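Local coordinates for chorismate mutase and shikimate 5-dehydrogenase fusion protein (Clostridium acetobutylicum, PDB 3FBT) that probably catalyses, through the shikimate dehydrogenase part modelled here, the reversible NADPH-linked reduction of 3-dehydroshikimate to shikimate in aromatic amino acid biosynthesis, at residues M239-A244 / I259-I264. Numbering follows the deposited sequence.
Sequences MLVSQA and IIVDEI
Val241 on helix 237-252 meets Val261 and Ile264 on helix 258-273, the two C-terminal helices of the shikimate dehydrogenase part forming a helical hairpin. The short segments run in opposite senses but obliquely, 137° between their N-to-C directions, with their axes 9.5 Å apart at closest approach. Val241 and Val261 face each other at the crossing, their CA atoms 6.5 Å apart.

The contact is mainly apolar. Both valines put CG1 anti to the backbone N (chi1 170° in Val241, -174° in Val261), which brings these two methyls together while the side chains pass in opposite directions. At 3.3 Å, Val241 CG1 and Val261 CG1 are closer than a normal van der Waals contact, so the pairing is tight. The Val241 methyl also sits over the backbone of helix 258-273, with CG1 3.5 Å from Val261 O, and rests against the branch point of Ile264, CG1 to CB 4.1 Å. Ile264 in turn packs on Ile27 of helix 19-31, tying the pair to the substrate-binding domain.

One polar group borders this buried apolar centre. Ser242 OG hydrogen-bonds back to Tyr238 O, one turn earlier in its own helix, so its hydroxyl has a partner although the residue is buried. Outside the contact, a salt bridge from Asp262 OD1 to Lys115 NZ ties helix 258-273 to the end of helix 105-115.

Helix 237-252 also borders the predicted shikimate site: Gln243, a predicted shikimate-binding residue, touches Asn90 and Asp105, which are predicted to bind it too, whereas Val241 lies about 8 Å, side chain to side chain, from His19 and Tyr215, of the same predicted role. Beside the valine pair, the Ser242 hydroxyl simply abuts helix 258-273, OG lying 3.8 Å from Val261 CG1.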
# COMPACT_ATOMS: atom_id res chain seq x y z
N MET A 239 0.46 -21.43 -15.72
CA MET A 239 0.52 -20.14 -16.32
C MET A 239 0.31 -19.06 -15.23
O MET A 239 1.04 -18.12 -15.17
CB MET A 239 -0.56 -20.01 -17.43
CG MET A 239 -0.60 -18.60 -18.12
SD MET A 239 -1.82 -18.60 -19.53
CE MET A 239 -1.80 -16.90 -20.07
N LEU A 240 -0.73 -19.18 -14.41
CA LEU A 240 -0.98 -18.24 -13.35
C LEU A 240 0.25 -18.08 -12.46
O LEU A 240 0.64 -16.96 -12.15
CB LEU A 240 -2.15 -18.72 -12.51
CG LEU A 240 -2.61 -17.75 -11.41
CD1 LEU A 240 -3.25 -16.47 -12.01
CD2 LEU A 240 -3.63 -18.55 -10.55
N VAL A 241 0.87 -19.20 -12.05
CA VAL A 241 2.00 -19.14 -11.16
C VAL A 241 3.16 -18.57 -11.83
O VAL A 241 3.84 -17.72 -11.26
CB VAL A 241 2.32 -20.52 -10.51
CG1 VAL A 241 3.65 -20.47 -9.78
CG2 VAL A 241 1.19 -20.85 -9.57
N SER A 242 3.35 -18.89 -13.10
CA SER A 242 4.49 -18.28 -13.86
C SER A 242 4.33 -16.84 -14.21
O SER A 242 5.31 -16.10 -14.31
CB SER A 242 4.74 -19.05 -15.18
OG SER A 242 4.96 -20.40 -14.82
N GLN A 243 3.12 -16.45 -14.59
CA GLN A 243 2.89 -15.04 -14.83
C GLN A 243 3.16 -14.25 -13.55
O GLN A 243 3.73 -13.21 -13.61
CB GLN A 243 1.49 -14.76 -15.40
CG GLN A 243 1.23 -13.33 -15.70
CD GLN A 243 0.50 -12.62 -14.52
OE1 GLN A 243 1.05 -11.70 -13.85
NE2 GLN A 243 -0.74 -13.02 -14.31
N ALA A 244 2.76 -14.73 -12.40
CA ALA A 244 3.04 -13.94 -11.21
C ALA A 244 4.60 -13.86 -10.91
O ALA A 244 5.15 -12.77 -10.59
CB ALA A 244 2.26 -14.53 -10.05
N ILE A 259 12.25 -23.83 -9.45
CA ILE A 259 12.01 -24.62 -8.23
C ILE A 259 10.99 -23.98 -7.31
O ILE A 259 10.13 -24.62 -6.75
CB ILE A 259 13.33 -24.65 -7.40
CG1 ILE A 259 14.48 -25.29 -8.20
CG2 ILE A 259 13.09 -25.16 -6.00
CD1 ILE A 259 14.15 -26.64 -8.84
N ILE A 260 11.13 -22.68 -7.12
CA ILE A 260 10.09 -21.85 -6.46
C ILE A 260 8.75 -21.91 -7.19
O ILE A 260 7.69 -22.08 -6.55
CB ILE A 260 10.57 -20.40 -6.28
CG1 ILE A 260 11.74 -20.40 -5.30
CG2 ILE A 260 9.44 -19.54 -5.71
CD1 ILE A 260 12.69 -19.21 -5.42
N VAL A 261 8.78 -21.86 -8.52
CA VAL A 261 7.51 -21.99 -9.28
C VAL A 261 6.71 -23.32 -9.07
O VAL A 261 5.54 -23.28 -8.73
CB VAL A 261 7.66 -21.62 -10.74
CG1 VAL A 261 6.28 -21.63 -11.44
CG2 VAL A 261 8.21 -20.25 -10.82
N ASP A 262 7.35 -24.48 -9.25
CA ASP A 262 6.65 -25.78 -9.03
C ASP A 262 6.14 -25.91 -7.63
O ASP A 262 5.05 -26.37 -7.40
CB ASP A 262 7.57 -26.97 -9.31
CG ASP A 262 8.33 -26.79 -10.55
OD1 ASP A 262 7.76 -26.33 -11.55
OD2 ASP A 262 9.53 -27.09 -10.54
N GLU A 263 6.93 -25.45 -6.67
CA GLU A 263 6.54 -25.47 -5.27
C GLU A 263 5.28 -24.63 -4.99
O GLU A 263 4.26 -25.10 -4.38
CB GLU A 263 7.75 -25.00 -4.45
CG GLU A 263 7.54 -25.01 -2.97
CD GLU A 263 8.78 -24.53 -2.21
OE1 GLU A 263 8.78 -24.62 -0.96
OE2 GLU A 263 9.75 -24.04 -2.86
N ILE A 264 5.29 -23.39 -5.47
CA ILE A 264 4.05 -22.64 -5.40
C ILE A 264 2.91 -23.33 -6.18
O ILE A 264 1.76 -23.35 -5.74
CB ILE A 264 4.24 -21.16 -5.78
CG1 ILE A 264 5.42 -20.60 -4.93
CG2 ILE A 264 2.96 -20.43 -5.59
CD1 ILE A 264 5.61 -19.10 -4.97